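Local coordinates for beta-N-acetylhexosaminidase (Arthrobacter aurescens, PDB 3RCN), which probably hydrolyses terminal non-reducing N-acetyl-D-hexosamine residues in N-acetyl-beta-D-hexosaminides, as a member of glycoside hydrolase family 20, at residues A352-D366 with L373-Y385. Numbering follows the deposited sequence.
Sequences ALHLKHHGRATSVWD and LPDGALVASWRGY
The carboxylate of Asp366 and the indole of Trp382 cross at about a right angle, their planes 80° apart, and Asp366 OD2 lies 3.4 Å from Trp382 CZ2. One face of that indole carries the aliphatic CG of Arg383 over its centre; in return, Trp382 CH2 sits over the middle of one guanidinium face. The same OD2 takes a salt bridge from Arg383 NH1 at 2.7 Å, the two flat groups 53° apart, while Asp366 OD1 stands at the guanidinium edge, in its plane. A bend in the arginine chain at chi3 (89°) brings NH1 back to the acid. Trp365 meets the neighbouring strand differently: Ala380 O is at the edge of the Trp365 indole, near its plane, and Ala380 CB touches Trp365 CE3 at 3.5 Å. Trp365 NE1 is hydrogen-bonded to Glu243, and the Trp365 ring meets that of His173.

These tryptophans follow two adjacent parallel strands, 361-364 and 378-381, of the catalytic alpha/beta barrel, at its C-terminal end, where family 20 enzymes keep their active site; the side chain of Trp382 is about 7 Å from that of Glu316, the predicted proton donor. With an alanine in place of Trp382 the indole over the Arg383 guanidinium would be gone, and that group would probably be freer to swing off Asp366.

Three nearly straight bonds join the strands: Leu378 N to Thr362 O (2.8 Å), Val364 N to Leu378 O (3.0 Å) and Ala380 N to Val364 O (2.8 Å). On the face bearing Val364, its CG1 reaches tip to tip to Leu373 CD1, 3.9 Å away. Leu373 CD2 and Pro374 CD then pack on Ala352 CB, tying the connection before strand 378-381 to helix 342-357.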
# COMPACT_ATOMS: atom_id res chain seq x y z
N ALA A 352 -0.78 -34.28 8.98
CA ALA A 352 -0.91 -34.59 7.55
C ALA A 352 -2.12 -35.48 7.28
O ALA A 352 -2.81 -35.31 6.27
CB ALA A 352 0.36 -35.22 6.99
N LEU A 353 -2.37 -36.41 8.20
CA LEU A 353 -3.52 -37.30 8.12
C LEU A 353 -4.81 -36.48 8.24
O LEU A 353 -5.79 -36.73 7.53
CB LEU A 353 -3.47 -38.34 9.24
CG LEU A 353 -3.33 -39.83 8.89
CD1 LEU A 353 -2.40 -40.04 7.71
CD2 LEU A 353 -2.84 -40.61 10.10
N HIS A 354 -4.82 -35.50 9.14
CA HIS A 354 -6.01 -34.69 9.36
C HIS A 354 -6.31 -33.85 8.11
O HIS A 354 -7.46 -33.72 7.69
CB HIS A 354 -5.84 -33.81 10.60
CG HIS A 354 -7.01 -32.93 10.88
ND1 HIS A 354 -8.25 -33.43 11.24
CD2 HIS A 354 -7.15 -31.58 10.86
CE1 HIS A 354 -9.09 -32.43 11.42
NE2 HIS A 354 -8.45 -31.30 11.20
N LEU A 355 -5.26 -33.31 7.50
CA LEU A 355 -5.39 -32.61 6.24
C LEU A 355 -5.96 -33.54 5.17
O LEU A 355 -6.79 -33.12 4.36
CB LEU A 355 -4.04 -32.05 5.80
CG LEU A 355 -3.53 -30.87 6.63
CD1 LEU A 355 -2.18 -30.36 6.12
CD2 LEU A 355 -4.57 -29.74 6.65
N LYS A 356 -5.49 -34.79 5.17
CA LYS A 356 -5.91 -35.76 4.16
C LYS A 356 -7.41 -36.01 4.29
O LYS A 356 -8.13 -36.16 3.30
CB LYS A 356 -5.11 -37.07 4.29
CG LYS A 356 -5.36 -38.10 3.20
CD LYS A 356 -6.64 -38.90 3.45
CE LYS A 356 -6.76 -40.13 2.54
NZ LYS A 356 -5.80 -41.19 2.94
N HIS A 357 -7.87 -36.04 5.54
CA HIS A 357 -9.28 -36.18 5.84
C HIS A 357 -10.07 -35.07 5.13
O HIS A 357 -11.16 -35.30 4.61
CB HIS A 357 -9.48 -36.16 7.35
CG HIS A 357 -10.90 -35.99 7.80
ND1 HIS A 357 -11.78 -37.04 7.88
CD2 HIS A 357 -11.57 -34.89 8.22
CE1 HIS A 357 -12.95 -36.60 8.32
NE2 HIS A 357 -12.85 -35.30 8.53
N HIS A 358 -9.47 -33.87 5.08
CA HIS A 358 -10.07 -32.70 4.42
C HIS A 358 -9.75 -32.60 2.94
O HIS A 358 -10.13 -31.63 2.29
CB HIS A 358 -9.60 -31.40 5.06
CG HIS A 358 -10.29 -31.07 6.34
ND1 HIS A 358 -11.60 -30.62 6.38
CD2 HIS A 358 -9.87 -31.11 7.63
CE1 HIS A 358 -11.94 -30.40 7.64
NE2 HIS A 358 -10.91 -30.68 8.41
N GLY A 359 -9.02 -33.57 2.41
CA GLY A 359 -8.75 -33.60 0.99
C GLY A 359 -7.56 -32.78 0.54
O GLY A 359 -7.38 -32.53 -0.65
N ARG A 360 -6.71 -32.41 1.49
CA ARG A 360 -5.52 -31.62 1.17
C ARG A 360 -4.23 -32.41 1.30
O ARG A 360 -4.05 -33.17 2.26
CB ARG A 360 -5.44 -30.39 2.07
CG ARG A 360 -6.75 -29.62 2.22
CD ARG A 360 -7.30 -29.13 0.89
NE ARG A 360 -8.61 -28.50 1.10
CZ ARG A 360 -8.78 -27.20 1.33
NH1 ARG A 360 -7.74 -26.38 1.36
NH2 ARG A 360 -10.00 -26.72 1.53
N ALA A 361 -3.34 -32.21 0.34
CA ALA A 361 -1.97 -32.68 0.44
C ALA A 361 -1.20 -31.78 1.42
O ALA A 361 -1.61 -30.66 1.69
CB ALA A 361 -1.31 -32.65 -0.92
N THR A 362 -0.10 -32.29 1.96
CA THR A 362 0.72 -31.52 2.90
C THR A 362 1.99 -31.02 2.25
O THR A 362 2.55 -31.65 1.35
CB THR A 362 1.10 -32.37 4.13
OG1 THR A 362 -0.05 -32.56 4.96
CG2 THR A 362 2.18 -31.69 4.96
N SER A 363 2.45 -29.86 2.69
CA SER A 363 3.71 -29.33 2.22
C SER A 363 4.67 -29.19 3.42
O SER A 363 4.26 -28.76 4.49
CB SER A 363 3.46 -27.98 1.54
OG SER A 363 4.67 -27.42 1.07
N VAL A 364 5.93 -29.59 3.23
CA VAL A 364 6.93 -29.49 4.30
C VAL A 364 8.30 -29.11 3.75
O VAL A 364 8.54 -29.18 2.55
CB VAL A 364 7.07 -30.83 5.06
CG1 VAL A 364 5.74 -31.29 5.61
CG2 VAL A 364 7.66 -31.90 4.16
N TRP A 365 9.20 -28.71 4.64
CA TRP A 365 10.56 -28.36 4.22
C TRP A 365 11.52 -29.55 4.07
O TRP A 365 12.59 -29.40 3.50
CB TRP A 365 11.17 -27.31 5.17
CG TRP A 365 10.43 -26.01 5.16
CD1 TRP A 365 9.63 -25.51 6.14
CD2 TRP A 365 10.41 -25.06 4.10
NE1 TRP A 365 9.10 -24.30 5.76
CE2 TRP A 365 9.58 -24.00 4.51
CE3 TRP A 365 11.02 -24.99 2.85
CZ2 TRP A 365 9.34 -22.89 3.71
CZ3 TRP A 365 10.78 -23.90 2.06
CH2 TRP A 365 9.95 -22.86 2.49
N ASP A 366 11.13 -30.72 4.56
CA ASP A 366 12.04 -31.87 4.54
C ASP A 366 11.42 -33.16 5.10
O ASP A 366 10.39 -33.11 5.76
CB ASP A 366 13.30 -31.51 5.34
CG ASP A 366 14.56 -31.75 4.55
OD1 ASP A 366 14.54 -32.58 3.62
OD2 ASP A 366 15.56 -31.09 4.88
N LEU A 373 4.65 -39.53 4.86
CA LEU A 373 3.55 -38.62 4.53
C LEU A 373 2.60 -39.17 3.44
O LEU A 373 2.97 -40.05 2.66
CB LEU A 373 4.10 -37.23 4.17
CG LEU A 373 4.64 -36.46 5.39
CD1 LEU A 373 5.24 -35.14 5.01
CD2 LEU A 373 3.53 -36.23 6.39
N PRO A 374 1.35 -38.67 3.41
CA PRO A 374 0.43 -39.21 2.40
C PRO A 374 0.90 -38.94 0.97
O PRO A 374 1.94 -38.30 0.79
CB PRO A 374 -0.87 -38.44 2.69
CG PRO A 374 -0.82 -38.19 4.16
CD PRO A 374 0.65 -37.94 4.48
N ASP A 375 0.15 -39.42 -0.02
CA ASP A 375 0.63 -39.47 -1.40
C ASP A 375 1.04 -38.10 -1.96
O ASP A 375 2.13 -37.95 -2.53
CB ASP A 375 -0.38 -40.17 -2.33
CG ASP A 375 -1.82 -39.75 -2.07
OD1 ASP A 375 -2.03 -38.66 -1.50
OD2 ASP A 375 -2.73 -40.51 -2.45
N GLY A 376 0.17 -37.11 -1.79
CA GLY A 376 0.38 -35.83 -2.42
C GLY A 376 1.36 -34.94 -1.69
O GLY A 376 1.42 -33.73 -1.96
N ALA A 377 2.14 -35.50 -0.77
CA ALA A 377 3.10 -34.69 -0.02
C ALA A 377 4.07 -33.97 -0.94
O ALA A 377 4.67 -34.56 -1.84
CB ALA A 377 3.84 -35.50 1.00
N LEU A 378 4.21 -32.67 -0.69
CA LEU A 378 5.11 -31.81 -1.43
C LEU A 378 6.28 -31.44 -0.53
O LEU A 378 6.08 -30.98 0.61
CB LEU A 378 4.36 -30.54 -1.83
CG LEU A 378 5.19 -29.43 -2.46
CD1 LEU A 378 5.87 -29.97 -3.71
CD2 LEU A 378 4.28 -28.28 -2.81
N VAL A 379 7.49 -31.64 -1.03
CA VAL A 379 8.67 -31.19 -0.32
C VAL A 379 9.25 -29.92 -0.93
O VAL A 379 9.47 -29.84 -2.13
CB VAL A 379 9.75 -32.27 -0.31
CG1 VAL A 379 10.94 -31.83 0.55
CG2 VAL A 379 9.17 -33.56 0.22
N ALA A 380 9.52 -28.93 -0.09
CA ALA A 380 10.24 -27.75 -0.55
C ALA A 380 11.69 -27.89 -0.13
O ALA A 380 12.04 -27.73 1.04
CB ALA A 380 9.63 -26.49 0.06
N SER A 381 12.55 -28.15 -1.11
CA SER A 381 13.93 -28.51 -0.83
C SER A 381 14.86 -27.32 -0.84
O SER A 381 15.15 -26.75 -1.90
CB SER A 381 14.42 -29.52 -1.87
OG SER A 381 15.78 -29.82 -1.63
N TRP A 382 15.37 -26.97 0.34
CA TRP A 382 16.33 -25.89 0.50
C TRP A 382 17.78 -26.37 0.42
O TRP A 382 18.71 -25.56 0.34
CB TRP A 382 16.08 -25.18 1.83
CG TRP A 382 15.97 -26.13 2.95
CD1 TRP A 382 14.83 -26.72 3.42
CD2 TRP A 382 17.04 -26.64 3.75
NE1 TRP A 382 15.13 -27.55 4.47
CE2 TRP A 382 16.48 -27.53 4.69
CE3 TRP A 382 18.43 -26.43 3.75
CZ2 TRP A 382 17.26 -28.20 5.63
CZ3 TRP A 382 19.19 -27.10 4.69
CH2 TRP A 382 18.61 -27.97 5.61
N ARG A 383 17.98 -27.68 0.44
CA ARG A 383 19.30 -28.26 0.21
C ARG A 383 19.58 -28.24 -1.29
O ARG A 383 18.75 -27.80 -2.08
CB ARG A 383 19.36 -29.69 0.76
CG ARG A 383 18.34 -29.98 1.87
CD ARG A 383 18.53 -31.38 2.47
NE ARG A 383 19.48 -31.37 3.59
CZ ARG A 383 19.20 -31.76 4.83
NH1 ARG A 383 17.99 -32.22 5.14
NH2 ARG A 383 20.13 -31.69 5.77
N GLY A 384 20.75 -28.72 -1.69
CA GLY A 384 21.11 -28.69 -3.10
C GLY A 384 20.41 -29.75 -3.93
O GLY A 384 19.37 -30.29 -3.55
N TYR A 385 20.99 -30.04 -5.10
CA TYR A 385 20.44 -31.02 -6.02
C TYR A 385 20.30 -32.40 -5.39
O TYR A 385 19.40 -33.16 -5.76
CB TYR A 385 21.30 -31.13 -7.28
CG TYR A 385 21.28 -29.91 -8.18
CD1 TYR A 385 20.34 -28.89 -8.00
CD2 TYR A 385 22.19 -29.78 -9.22
CE1 TYR A 385 20.32 -27.78 -8.83
CE2 TYR A 385 22.18 -28.68 -10.04
CZ TYR A 385 21.25 -27.69 -9.85
OH TYR A 385 21.26 -26.61 -10.69